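Local coordinates for protein acyl-CoA dehydrogenase (Bacillus subtilis, PDB 5LNX) that catalyses the FAD-dependent oxidation of a 2,3-saturated acyl-CoA to the 2,3-dehydroacyl-CoA, passing the electrons to an acceptor, at residues R15-K20 with H46-I51; V65-A70 with H88-T93; I109-L112 with D116-G119; G119-T124 with A235-G240; I242-Q247 with I359-N364. All coordinates share one frame; numbering follows the deposited sequence.

Contacts 1 and 2 join helices and turns of the N-terminal helical domain. Each centres on an aromatic side chain of its first helix, F17 or Y67, with no hydrogen bond across. Contact 1 has an exposed histidine at its border, whereas contact 2 is fully buried. Contact 3 is nearer the surface and local: one backbone bond spans the turn where the chain leaves helix 102-114. Its G119 also begins contact 4. Contacts 4 and 5 lie in the core and share helix 229-265. Both touch FAD, contact 4 at the pyrimidine end of the flavin, contact 5 at the benzenoid end and the adenosine ribose. H88 of contact 2 bonds weakly to M49 and L112.

Contact 1: R15-K20 with H46-I51; sequences RDFARK and HGLMGI
F17 of helix 9-32 packs on H46 and L48, which follow the end of helix 37-45 in the N-terminal helical domain. Helix 37-45 finishes in a Schellman motif. G47, with positive phi, is its C-prime residue, and the backbone N of L48 turns back to M43 O. Along the segment 15-20, R15 comes first and faces another partner, forming a salt bridge through NH1 with E73 of helix 64-77. F17 is the residue that reaches the turn. Its CG stands anti to the backbone N (chi1 -176°), which sends the ring outward from the helix. The CD1-CE1 edge is directed at the face of H46, with F17 CD1 3.4 Å from H46 ND1. This is an offset edge-to-face pair. The F17 and H46 ring centroids are 5.2 Å apart and the planes meet at 67°. L39 and M43 of helix 37-45 also touch the F17 ring. With an alanine in place of F17, the H46 imidazole would probably lose its aromatic neighbour and a gap would open beside L48. A18 turns away from the turn and packs on I77. H46 lies at the exposed border of the contact, while F17 and L48 are buried. L48 sits over one face of the F17 ring in a CH-pi contact, its CD1 4.0 Å from the ring centroid.

Contact 2: V65-A70 with H88-T93; sequences VSYILA and HTSVGT
In the N-terminal helical domain, Y67 of helix 64-77 reaches across to T89 and S90 in the last turn of helix 79-90. The Y67 side chain leaves its helix with CG anti to the backbone N (chi1 157°). It meets T89 coming from the opposite direction. The phenol end does the touching: Y67 OH lies 3.5 Å from S90 CB and 3.6 Å from T89 CB. Y67 CE1 is 3.7 Å from T89 CG2. The approach to the ring is oblique. The two helices follow each other directly in the chain, and the start of the first lies beside the end of the second, as in a helical hairpin. Y67 bridges the two helices at the end of the pair away from their connection. No hydrogen bond crosses the contact. The T89 and S90 hydroxyls turn back on their own helix, T89 OG1 to L85 O and S90 OG to S86 O. P52 also packs on Y67. V91 touches F121 of the flavin pocket, and the side chain of S90 lies about 9 Å from FAD.

Contact 3: I109-L112 with D116-G119; sequences IPNL and DHLG
N111 and H117 are joined by a backbone hydrogen bond where the chain leaves helix 102-114 and heads for strand 119-120. H117 N donates to N111 O at 2.7 Å with an N-H...O angle of 159°. The donor stands above the carbonyl plane, 47° out of it. N111 O also bonds to S114 OG, and S114 OG bonds to D116 N, so a serine within the turn ties both ends. A weaker backbone contact runs beside this bond, a CA-H...O approach of L112 CA to H117 O at 3.4 Å.

The apolar contacts are of two kinds. One is CH-pi: N111 CB lies over a face of the H117 imidazole, 4.0 Å from the ring centroid. With CG anti to its carbonyl carbon (chi1 -85°), H117 presents that face to the carbon. The other is aliphatic. The buried L112 packs its CD2 3.9 Å from H117 CB and also meets the backbone of L118 and G119. Beyond the turn, L118 pairs through its backbone with D162 and I163.

The bonds that grip N111 O come from the backbone and from a serine. Together they probably fix the path of the chain as it leaves the helix.

Contact 4: G119-T124 with A235-G240; sequences GAFALT and ANLNVG. With FAD (flavin-adenine dinucleotide), chain S.
F121 and L123 both carry CG anti to the backbone N (chi1 178° and 176°), which turns the two side chains toward L237 of helix 229-265. The end of L237 packs against both, where the tips of F121 and L123 lie side by side. L237 CG lies 4.1 Å from F121 CZ, where the side chains cross at about a right angle. L237 CD1 lies 4.1 Å from L123 CD2. The contact is purely apolar.

The same loop holds the pyrimidine end of the FAD flavin. FAD O2 takes two backbone bonds, from L123 N at 3.1 Å and from T124 N at 2.8 Å. The second is the straighter, at 164°. T124 OG1 donates to FAD N1 at 2.6 Å. Three donors thus gather on the N1-C2-O2 side, and they would probably stabilise negative charge there when the flavin is reduced. The edge of the F121 ring faces FAD N3, with CD2 3.6 Å away.

The loop sits against the middle-domain strands. A120 and A122 bond through the backbone to I165 and F167 of strand 163-169, and T124 to I153 of strand 145-156. The F121 and F167 rings meet. A235 and N236 of helix 229-265 also pack on helix 94-99.

Contact 5: I242-Q247 with I359-N364; sequences IGIAAQ and IYEGTN. With FAD (flavin-adenine dinucleotide), chain S.
The Y360 ring meets Q247 and FAD at its edge, while I244 approaches it obliquely. FAD C6 lies near the ring plane, 3.2 Å from Y360 CD2, so an edge of the phenol abuts the benzenoid part of the flavin. At the hydroxyl end, Q247 OE1 is also near that plane. This is part of the flavin pocket wall, built here by helix 229-265 and the loop that leads into helix 364-376.

Y360 OH donates to Q247 OE1 at 2.5 Å, in the carbonyl plane and on a lone pair. The amide and ring planes are 36° apart. Q247 reaches there with an extended chain and CG anti to the backbone N (chi1 -171°). Its NE2 bonds weakly to A79 O. A phenylalanine in place of Y360 would probably leave Q247 OE1 without this donor and its amide freer to turn. I244 packs on two residues: its CD1 is 3.5 Å from Y360 CE1, and its CG1 is 3.5 Å from E361 CG. V83 and L202 also touch Y360.

Further along the loop, T363 packs on Q334 of the second subunit. T363 is the N-cap of helix 364-376, and its OG1 donates to FAD O2B of the adenosine ribose at 2.6 Å.

Contact 1: R15-K20 with H46-I51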
# COMPACT_ATOMS: atom_id res chain seq x y z
N ARG D 15 22.53 21.08 14.22
CA ARG D 15 21.97 20.15 15.22
C ARG D 15 21.97 20.74 16.64
O ARG D 15 20.99 20.61 17.37
CB ARG D 15 22.68 18.80 15.25
CG ARG D 15 21.83 17.73 15.95
CD ARG D 15 22.34 16.30 15.76
NE ARG D 15 22.20 15.81 14.39
CZ ARG D 15 22.46 14.55 14.01
NH1 ARG D 15 22.29 14.21 12.73
NH2 ARG D 15 22.90 13.63 14.88
N ASP D 16 23.06 21.40 17.01
CA ASP D 16 23.18 21.97 18.36
C ASP D 16 22.25 23.16 18.57
O ASP D 16 21.45 23.18 19.51
CB ASP D 16 24.63 22.39 18.65
CG ASP D 16 25.59 21.21 18.67
OD1 ASP D 16 25.16 20.06 18.96
OD2 ASP D 16 26.78 21.42 18.40
N PHE D 17 22.36 24.14 17.66
CA PHE D 17 21.42 25.25 17.55
C PHE D 17 19.98 24.78 17.61
O PHE D 17 19.16 25.28 18.41
CB PHE D 17 21.60 26.03 16.25
CG PHE D 17 20.71 27.24 16.15
CD1 PHE D 17 21.17 28.48 16.55
CD2 PHE D 17 19.37 27.12 15.80
CE1 PHE D 17 20.32 29.59 16.57
CE2 PHE D 17 18.52 28.23 15.80
CZ PHE D 17 19.00 29.46 16.18
N ALA D 18 19.66 23.82 16.75
CA ALA D 18 18.30 23.28 16.65
C ALA D 18 17.77 22.87 18.01
O ALA D 18 16.78 23.41 18.49
CB ALA D 18 18.26 22.10 15.70
N ARG D 19 18.50 21.94 18.63
CA ARG D 19 18.14 21.33 19.92
C ARG D 19 18.05 22.36 21.04
O ARG D 19 17.18 22.26 21.90
CB ARG D 19 19.12 20.22 20.31
N LYS D 20 18.97 23.32 21.02
CA LYS D 20 19.04 24.36 22.07
C LYS D 20 17.98 25.45 21.89
O LYS D 20 17.20 25.73 22.81
CB LYS D 20 20.42 25.01 22.05
CG LYS D 20 20.52 26.26 22.93
CD LYS D 20 20.89 25.93 24.37
CE LYS D 20 21.02 27.21 25.18
NZ LYS D 20 22.33 27.87 24.87
N HIS D 46 23.25 33.76 13.87
CA HIS D 46 24.05 32.51 13.78
C HIS D 46 24.29 32.02 12.35
O HIS D 46 24.79 30.91 12.14
CB HIS D 46 23.41 31.40 14.61
CG HIS D 46 23.56 31.59 16.09
ND1 HIS D 46 23.86 30.54 16.93
CD2 HIS D 46 23.48 32.70 16.87
CE1 HIS D 46 23.93 30.98 18.17
NE2 HIS D 46 23.71 32.29 18.16
N GLY D 47 23.95 32.87 11.38
CA GLY D 47 24.41 32.71 10.00
C GLY D 47 23.72 31.58 9.27
O GLY D 47 24.33 30.90 8.43
N LEU D 48 22.45 31.36 9.62
CA LEU D 48 21.62 30.28 9.03
C LEU D 48 20.71 30.76 7.88
O LEU D 48 20.13 29.94 7.16
CB LEU D 48 20.76 29.64 10.10
CG LEU D 48 21.49 28.83 11.18
CD1 LEU D 48 20.50 28.27 12.18
CD2 LEU D 48 22.31 27.70 10.56
N MET D 49 20.60 32.07 7.71
CA MET D 49 19.57 32.66 6.84
C MET D 49 19.95 32.92 5.38
O MET D 49 19.10 33.30 4.58
CB MET D 49 19.08 33.97 7.47
CG MET D 49 18.28 33.75 8.74
SD MET D 49 16.62 33.20 8.34
CE MET D 49 16.30 32.01 9.59
N GLY D 50 21.21 32.69 5.04
CA GLY D 50 21.71 32.81 3.69
C GLY D 50 22.82 31.84 3.41
O GLY D 50 23.92 32.23 3.05
N ILE D 51 22.53 30.56 3.55
CA ILE D 51 23.59 29.52 3.64
C ILE D 51 24.23 29.21 2.28
O ILE D 51 25.46 29.13 2.19
CB ILE D 51 23.09 28.23 4.30
CG1 ILE D 51 22.47 28.57 5.66
CG2 ILE D 51 24.23 27.18 4.36
CD1 ILE D 51 22.26 27.38 6.58

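Contact 2: V65-A70 with H88-T93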
# COMPACT_ATOMS: atom_id res chain seq x y z
N VAL D 65 24.23 21.32 -0.70
CA VAL D 65 24.14 20.16 0.22
C VAL D 65 24.11 20.63 1.69
O VAL D 65 23.19 20.29 2.43
CB VAL D 65 25.31 19.18 0.00
CG1 VAL D 65 25.38 18.14 1.13
CG2 VAL D 65 25.16 18.50 -1.35
N SER D 66 25.07 21.46 2.07
CA SER D 66 25.09 22.07 3.40
C SER D 66 23.77 22.77 3.77
O SER D 66 23.31 22.71 4.91
CB SER D 66 26.22 23.08 3.48
OG SER D 66 27.47 22.49 3.18
N TYR D 67 23.20 23.46 2.79
CA TYR D 67 21.97 24.20 2.97
C TYR D 67 20.79 23.26 3.19
O TYR D 67 19.96 23.47 4.07
CB TYR D 67 21.72 25.09 1.74
CG TYR D 67 20.27 25.49 1.55
CD1 TYR D 67 19.64 26.33 2.45
CD2 TYR D 67 19.53 24.99 0.49
CE1 TYR D 67 18.32 26.69 2.29
CE2 TYR D 67 18.21 25.33 0.32
CZ TYR D 67 17.61 26.19 1.21
OH TYR D 67 16.28 26.53 1.04
N ILE D 68 20.67 22.29 2.31
CA ILE D 68 19.59 21.30 2.37
C ILE D 68 19.74 20.49 3.63
O ILE D 68 18.76 20.17 4.30
CB ILE D 68 19.66 20.34 1.18
CG1 ILE D 68 18.69 20.76 0.09
CG2 ILE D 68 18.82 19.09 1.40
CD1 ILE D 68 18.78 21.94 -0.86
N LEU D 69 20.98 20.18 3.94
CA LEU D 69 21.36 19.55 5.21
C LEU D 69 20.81 20.31 6.40
O LEU D 69 20.24 19.73 7.33
CB LEU D 69 22.88 19.47 5.27
CG LEU D 69 23.64 18.92 6.45
CD1 LEU D 69 23.72 17.40 6.31
CD2 LEU D 69 25.04 19.51 6.42
N ALA D 70 20.97 21.62 6.38
CA ALA D 70 20.46 22.47 7.44
C ALA D 70 18.96 22.24 7.59
O ALA D 70 18.48 21.84 8.66
CB ALA D 70 20.76 23.94 7.16
N HIS D 88 12.28 31.11 2.42
CA HIS D 88 13.09 32.35 2.53
C HIS D 88 14.22 32.33 1.53
O HIS D 88 14.42 33.27 0.76
CB HIS D 88 13.61 32.52 3.96
CG HIS D 88 14.77 33.47 4.10
ND1 HIS D 88 14.60 34.79 4.45
CD2 HIS D 88 16.10 33.27 4.00
CE1 HIS D 88 15.79 35.38 4.50
NE2 HIS D 88 16.71 34.48 4.24
N THR D 89 14.97 31.24 1.55
CA THR D 89 16.21 31.12 0.75
C THR D 89 16.02 30.74 -0.69
O THR D 89 16.53 31.40 -1.58
CB THR D 89 17.11 30.04 1.35
OG1 THR D 89 17.14 30.23 2.77
CG2 THR D 89 18.51 30.10 0.77
N SER D 90 15.31 29.64 -0.90
CA SER D 90 15.26 28.93 -2.16
C SER D 90 14.36 29.64 -3.20
O SER D 90 14.55 29.53 -4.41
CB SER D 90 14.72 27.54 -1.87
OG SER D 90 13.35 27.63 -1.51
N VAL D 91 13.32 30.28 -2.70
CA VAL D 91 12.35 31.00 -3.55
C VAL D 91 12.09 32.47 -3.15
O VAL D 91 11.51 33.22 -3.92
CB VAL D 91 11.03 30.24 -3.64
CG1 VAL D 91 11.25 28.89 -4.30
CG2 VAL D 91 10.37 30.09 -2.27
N GLY D 92 12.55 32.87 -1.97
CA GLY D 92 12.53 34.28 -1.55
C GLY D 92 13.80 35.06 -1.84
O GLY D 92 13.77 36.27 -2.01
N THR D 93 14.94 34.38 -1.84
CA THR D 93 16.25 35.05 -1.99
C THR D 93 16.96 34.60 -3.28
O THR D 93 17.58 35.41 -3.98
CB THR D 93 17.19 34.91 -0.76
OG1 THR D 93 17.93 33.71 -0.95
CG2 THR D 93 16.47 34.85 0.59

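Contact 3: I109-L112 with D116-G119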
# COMPACT_ATOMS: atom_id res chain seq x y z
N ILE D 109 19.85 41.36 -1.21
CA ILE D 109 20.33 40.08 -0.67
C ILE D 109 20.98 40.12 0.74
O ILE D 109 20.65 39.29 1.57
CB ILE D 109 21.30 39.36 -1.65
N PRO D 110 21.91 41.07 1.00
CA PRO D 110 22.61 41.10 2.29
C PRO D 110 21.67 41.12 3.48
O PRO D 110 21.89 40.40 4.46
CB PRO D 110 23.41 42.41 2.23
CG PRO D 110 23.60 42.68 0.79
CD PRO D 110 22.39 42.14 0.09
N ASN D 111 20.61 41.90 3.38
CA ASN D 111 19.59 41.94 4.42
C ASN D 111 18.80 40.64 4.50
O ASN D 111 18.35 40.24 5.59
CB ASN D 111 18.63 43.10 4.21
CG ASN D 111 19.24 44.43 4.62
OD1 ASN D 111 19.78 44.55 5.73
ND2 ASN D 111 19.12 45.44 3.77
N LEU D 112 18.57 40.03 3.35
CA LEU D 112 17.94 38.69 3.31
C LEU D 112 18.87 37.63 3.91
O LEU D 112 18.43 36.76 4.66
CB LEU D 112 17.55 38.31 1.88
CG LEU D 112 16.39 39.15 1.31
CD1 LEU D 112 16.30 39.00 -0.20
CD2 LEU D 112 15.07 38.78 1.98
N ASP D 116 18.12 40.04 8.70
CA ASP D 116 17.48 41.34 8.96
C ASP D 116 16.19 41.51 8.16
O ASP D 116 15.24 42.13 8.62
CB ASP D 116 18.41 42.51 8.63
CG ASP D 116 17.79 43.87 8.95
OD1 ASP D 116 17.43 44.12 10.12
OD2 ASP D 116 17.64 44.69 8.01
N HIS D 117 16.18 40.92 6.96
CA HIS D 117 14.98 40.81 6.12
C HIS D 117 14.58 39.38 5.82
O HIS D 117 15.42 38.50 5.64
CB HIS D 117 15.21 41.50 4.79
CG HIS D 117 14.95 42.97 4.81
ND1 HIS D 117 14.95 43.72 3.66
CD2 HIS D 117 14.64 43.81 5.81
CE1 HIS D 117 14.69 44.98 3.96
NE2 HIS D 117 14.49 45.06 5.26
N LEU D 118 13.27 39.18 5.74
CA LEU D 118 12.66 37.87 5.50
C LEU D 118 11.93 37.82 4.14
O LEU D 118 11.22 38.76 3.74
CB LEU D 118 11.64 37.53 6.60
CG LEU D 118 11.00 36.14 6.49
CD1 LEU D 118 11.96 35.07 6.99
CD2 LEU D 118 9.67 36.06 7.23
N GLY D 119 12.03 36.65 3.51
CA GLY D 119 11.67 36.45 2.11
C GLY D 119 10.41 35.62 1.93
O GLY D 119 10.12 34.73 2.71

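Contact 4: G119-T124 with A235-G240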
# COMPACT_ATOMS: atom_id res chain seq x y z
N GLY D 119 12.03 36.65 3.51
CA GLY D 119 11.67 36.45 2.11
C GLY D 119 10.41 35.62 1.93
O GLY D 119 10.12 34.73 2.71
N ALA D 120 9.71 35.89 0.83
CA ALA D 120 8.47 35.21 0.52
C ALA D 120 8.41 35.02 -1.00
O ALA D 120 9.19 35.64 -1.71
CB ALA D 120 7.30 36.06 0.96
N PHE D 121 7.42 34.26 -1.47
CA PHE D 121 7.36 33.76 -2.89
C PHE D 121 6.16 33.98 -3.79
O PHE D 121 6.26 33.81 -5.01
CB PHE D 121 7.84 32.30 -2.91
CG PHE D 121 7.79 31.65 -4.25
CD1 PHE D 121 8.67 32.04 -5.26
CD2 PHE D 121 6.91 30.60 -4.50
CE1 PHE D 121 8.67 31.39 -6.48
CE2 PHE D 121 6.89 29.96 -5.73
CZ PHE D 121 7.78 30.35 -6.72
N ALA D 122 5.06 34.41 -3.27
CA ALA D 122 4.02 34.92 -4.16
C ALA D 122 3.86 34.44 -5.65
O ALA D 122 3.89 35.25 -6.60
CB ALA D 122 3.83 36.44 -4.11
N LEU D 123 3.45 33.19 -5.80
CA LEU D 123 3.00 32.63 -7.11
C LEU D 123 1.53 32.24 -7.16
O LEU D 123 0.76 32.71 -8.03
CB LEU D 123 3.85 31.41 -7.43
CG LEU D 123 3.54 30.61 -8.68
CD1 LEU D 123 3.63 31.44 -9.95
CD2 LEU D 123 4.48 29.42 -8.72
N THR D 124 1.12 31.44 -6.19
CA THR D 124 -0.22 30.83 -6.17
C THR D 124 -1.39 31.83 -6.02
O THR D 124 -1.29 32.84 -5.29
CB THR D 124 -0.32 29.77 -5.02
OG1 THR D 124 0.76 28.85 -5.17
CG2 THR D 124 -1.64 29.01 -5.04
N ALA D 235 12.33 27.09 -12.10
CA ALA D 235 13.78 26.86 -11.94
C ALA D 235 14.17 26.74 -10.47
O ALA D 235 14.95 25.86 -10.09
CB ALA D 235 14.56 27.99 -12.58
N ASN D 236 13.61 27.64 -9.67
CA ASN D 236 13.86 27.69 -8.24
C ASN D 236 13.05 26.66 -7.48
O ASN D 236 13.49 26.11 -6.46
CB ASN D 236 13.54 29.09 -7.72
CG ASN D 236 14.60 30.11 -8.08
OD1 ASN D 236 14.31 31.18 -8.61
ND2 ASN D 236 15.85 29.79 -7.79
N LEU D 237 11.82 26.45 -7.93
CA LEU D 237 10.93 25.45 -7.35
C LEU D 237 11.57 24.05 -7.28
O LEU D 237 11.22 23.25 -6.40
CB LEU D 237 9.60 25.41 -8.09
CG LEU D 237 8.56 26.37 -7.49
CD1 LEU D 237 7.37 26.58 -8.42
CD2 LEU D 237 8.08 25.88 -6.13
N ASN D 238 12.50 23.78 -8.21
CA ASN D 238 13.31 22.56 -8.18
C ASN D 238 14.15 22.41 -6.89
O ASN D 238 14.05 21.41 -6.19
CB ASN D 238 14.24 22.51 -9.40
CG ASN D 238 13.57 21.94 -10.63
OD1 ASN D 238 12.44 21.46 -10.59
ND2 ASN D 238 14.28 22.00 -11.75
N VAL D 239 14.98 23.42 -6.61
CA VAL D 239 15.75 23.48 -5.37
C VAL D 239 14.83 23.55 -4.16
O VAL D 239 15.11 22.97 -3.10
CB VAL D 239 16.68 24.72 -5.33
CG1 VAL D 239 17.84 24.50 -4.37
N GLY D 240 13.76 24.32 -4.31
CA GLY D 240 12.67 24.36 -3.32
C GLY D 240 12.08 22.99 -2.97
O GLY D 240 11.81 22.71 -1.82
PA FAD S . -5.12 22.34 -7.06
O1A FAD S . -3.75 22.55 -7.68
O2A FAD S . -6.39 22.82 -7.67
O5B FAD S . -5.25 20.74 -6.93
C5B FAD S . -6.29 20.05 -6.25
C4B FAD S . -5.92 18.57 -6.33
O4B FAD S . -6.06 18.20 -7.68
C3B FAD S . -4.48 18.30 -5.93
O3B FAD S . -4.34 17.02 -5.30
C2B FAD S . -3.73 18.25 -7.23
O2B FAD S . -2.75 17.23 -7.21
C1B FAD S . -4.80 17.83 -8.19
N9A FAD S . -4.67 18.32 -9.56
C8A FAD S . -5.12 19.48 -10.09
N7A FAD S . -4.88 19.50 -11.43
C5A FAD S . -4.26 18.33 -11.75
C6A FAD S . -3.74 17.66 -12.94
N6A FAD S . -3.78 18.24 -14.15
N1A FAD S . -3.23 16.42 -12.80
C2A FAD S . -3.16 15.75 -11.64
N3A FAD S . -3.61 16.31 -10.51
C4A FAD S . -4.16 17.55 -10.51
N1 FAD S . 2.00 29.05 -2.90
C2 FAD S . 2.98 29.93 -3.22
O2 FAD S . 2.93 30.47 -4.33
N3 FAD S . 4.01 30.24 -2.40
C4 FAD S . 4.12 29.69 -1.18
O4 FAD S . 5.07 29.98 -0.42
C4X FAD S . 3.07 28.74 -0.76
N5 FAD S . 3.13 28.15 0.46
C5X FAD S . 2.16 27.30 0.85
C6 FAD S . 2.22 26.81 2.13
C7 FAD S . 1.30 25.91 2.60
C7M FAD S . 1.54 25.35 3.97
C8 FAD S . 0.17 25.52 1.71
C8M FAD S . -0.90 24.54 2.12
C9 FAD S . 0.08 26.04 0.44
C9A FAD S . 1.03 26.94 -0.04
N10 FAD S . 0.93 27.55 -1.33
C10 FAD S . 1.97 28.44 -1.71
C1' FAD S . -0.12 27.18 -2.29
C2' FAD S . 0.21 25.79 -2.88
O2' FAD S . 1.41 25.76 -3.68
C3' FAD S . -0.97 25.25 -3.66
O3' FAD S . -1.93 24.75 -2.72
C4' FAD S . -0.54 24.17 -4.65
O4' FAD S . 0.25 24.78 -5.69
C5' FAD S . -1.74 23.40 -5.26
O5' FAD S . -2.79 24.18 -5.83
P FAD S . -4.30 24.26 -5.21
O1P FAD S . -5.19 25.16 -6.05
O2P FAD S . -4.21 24.54 -3.74
O3P FAD S . -5.04 22.86 -5.52

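Contact 5: I242-Q247 with I359-N364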
# COMPACT_ATOMS: atom_id res chain seq x y z
N ILE D 242 13.45 19.93 -3.32
CA ILE D 242 14.45 19.15 -2.57
C ILE D 242 14.42 19.54 -1.10
O ILE D 242 14.49 18.70 -0.20
CB ILE D 242 15.88 19.42 -3.08
CG1 ILE D 242 16.00 19.06 -4.56
CG2 ILE D 242 16.89 18.63 -2.26
CD1 ILE D 242 17.28 19.53 -5.20
N GLY D 243 14.28 20.84 -0.86
CA GLY D 243 14.06 21.36 0.49
C GLY D 243 12.80 20.82 1.12
O GLY D 243 12.81 20.37 2.27
N ILE D 244 11.71 20.81 0.38
CA ILE D 244 10.45 20.22 0.91
C ILE D 244 10.63 18.73 1.22
O ILE D 244 10.06 18.22 2.18
CB ILE D 244 9.29 20.35 -0.07
CG1 ILE D 244 8.98 21.83 -0.33
CG2 ILE D 244 8.06 19.65 0.46
CD1 ILE D 244 8.64 22.63 0.91
N ALA D 245 11.46 18.08 0.43
CA ALA D 245 11.74 16.66 0.59
C ALA D 245 12.54 16.43 1.88
O ALA D 245 12.26 15.51 2.66
CB ALA D 245 12.53 16.15 -0.60
N ALA D 246 13.57 17.26 2.05
CA ALA D 246 14.36 17.35 3.27
C ALA D 246 13.51 17.64 4.50
O ALA D 246 13.76 17.12 5.59
CB ALA D 246 15.43 18.43 3.11
N GLN D 247 12.51 18.48 4.33
CA GLN D 247 11.52 18.74 5.40
C GLN D 247 10.80 17.45 5.75
O GLN D 247 10.71 17.06 6.92
CB GLN D 247 10.50 19.79 4.97
CG GLN D 247 9.57 20.26 6.08
CD GLN D 247 8.37 21.05 5.58
OE1 GLN D 247 8.13 21.16 4.38
NE2 GLN D 247 7.60 21.61 6.52
N ILE D 359 1.53 18.31 -0.83
CA ILE D 359 0.60 19.26 -1.40
C ILE D 359 1.32 20.45 -2.02
O ILE D 359 1.15 20.72 -3.21
CB ILE D 359 -0.39 19.78 -0.33
CG1 ILE D 359 -1.23 18.63 0.20
CG2 ILE D 359 -1.29 20.87 -0.95
CD1 ILE D 359 -2.37 19.04 1.12
N TYR D 360 2.06 21.20 -1.21
CA TYR D 360 2.75 22.41 -1.71
C TYR D 360 4.09 22.20 -2.41
O TYR D 360 4.71 21.14 -2.32
CB TYR D 360 2.88 23.50 -0.63
CG TYR D 360 3.83 23.22 0.53
CD1 TYR D 360 4.54 22.03 0.69
CD2 TYR D 360 3.88 24.12 1.53
CE1 TYR D 360 5.32 21.81 1.82
CE2 TYR D 360 4.63 23.92 2.65
CZ TYR D 360 5.37 22.78 2.80
OH TYR D 360 6.09 22.56 3.95
N GLU D 361 4.52 23.26 -3.09
CA GLU D 361 5.64 23.24 -4.02
C GLU D 361 5.46 22.12 -5.02
O GLU D 361 6.43 21.49 -5.48
CB GLU D 361 6.97 23.17 -3.31
CG GLU D 361 7.07 24.18 -2.16
CD GLU D 361 8.41 24.87 -2.06
OE1 GLU D 361 9.36 24.47 -2.78
OE2 GLU D 361 8.50 25.82 -1.24
N GLY D 362 4.19 21.92 -5.41
CA GLY D 362 3.86 20.95 -6.43
C GLY D 362 3.33 19.68 -5.82
O GLY D 362 4.10 18.83 -5.36
N THR D 363 2.00 19.55 -5.80
CA THR D 363 1.32 18.35 -5.31
C THR D 363 1.95 17.10 -5.92
O THR D 363 2.41 17.12 -7.05
CB THR D 363 -0.17 18.29 -5.66
OG1 THR D 363 -0.30 18.13 -7.08
CG2 THR D 363 -0.92 19.54 -5.21
N ASN D 364 1.88 15.99 -5.18
CA ASN D 364 2.43 14.71 -5.64
C ASN D 364 1.79 14.15 -6.90
O ASN D 364 2.41 13.37 -7.62
CB ASN D 364 2.31 13.66 -4.53
CG ASN D 364 3.22 13.95 -3.39
OD1 ASN D 364 3.99 14.93 -3.41
ND2 ASN D 364 3.20 13.09 -2.42
PA FAD S . -5.12 22.34 -7.06
O1A FAD S . -3.75 22.55 -7.68
O2A FAD S . -6.39 22.82 -7.67
O5B FAD S . -5.25 20.74 -6.93
C5B FAD S . -6.29 20.05 -6.25
C4B FAD S . -5.92 18.57 -6.33
O4B FAD S . -6.06 18.20 -7.68
C3B FAD S . -4.48 18.30 -5.93
O3B FAD S . -4.34 17.02 -5.30
C2B FAD S . -3.73 18.25 -7.23
O2B FAD S . -2.75 17.23 -7.21
C1B FAD S . -4.80 17.83 -8.19
N9A FAD S . -4.67 18.32 -9.56
C8A FAD S . -5.12 19.48 -10.09
N7A FAD S . -4.88 19.50 -11.43
C5A FAD S . -4.26 18.33 -11.75
C6A FAD S . -3.74 17.66 -12.94
N6A FAD S . -3.78 18.24 -14.15
N1A FAD S . -3.23 16.42 -12.80
C2A FAD S . -3.16 15.75 -11.64
N3A FAD S . -3.61 16.31 -10.51
C4A FAD S . -4.16 17.55 -10.51
N1 FAD S . 2.00 29.05 -2.90
C2 FAD S . 2.98 29.93 -3.22
O2 FAD S . 2.93 30.47 -4.33
N3 FAD S . 4.01 30.24 -2.40
C4 FAD S . 4.12 29.69 -1.18
O4 FAD S . 5.07 29.98 -0.42
C4X FAD S . 3.07 28.74 -0.76
N5 FAD S . 3.13 28.15 0.46
C5X FAD S . 2.16 27.30 0.85
C6 FAD S . 2.22 26.81 2.13
C7 FAD S . 1.30 25.91 2.60
C7M FAD S . 1.54 25.35 3.97
C8 FAD S . 0.17 25.52 1.71
C8M FAD S . -0.90 24.54 2.12
C9 FAD S . 0.08 26.04 0.44
C9A FAD S . 1.03 26.94 -0.04
N10 FAD S . 0.93 27.55 -1.33
C10 FAD S . 1.97 28.44 -1.71
C1' FAD S . -0.12 27.18 -2.29
C2' FAD S . 0.21 25.79 -2.88
O2' FAD S . 1.41 25.76 -3.68
C3' FAD S . -0.97 25.25 -3.66
O3' FAD S . -1.93 24.75 -2.72
C4' FAD S . -0.54 24.17 -4.65
O4' FAD S . 0.25 24.78 -5.69
C5' FAD S . -1.74 23.40 -5.26
O5' FAD S . -2.79 24.18 -5.83
P FAD S . -4.30 24.26 -5.21
O1P FAD S . -5.19 25.16 -6.05
O2P FAD S . -4.21 24.54 -3.74
O3P FAD S . -5.04 22.86 -5.52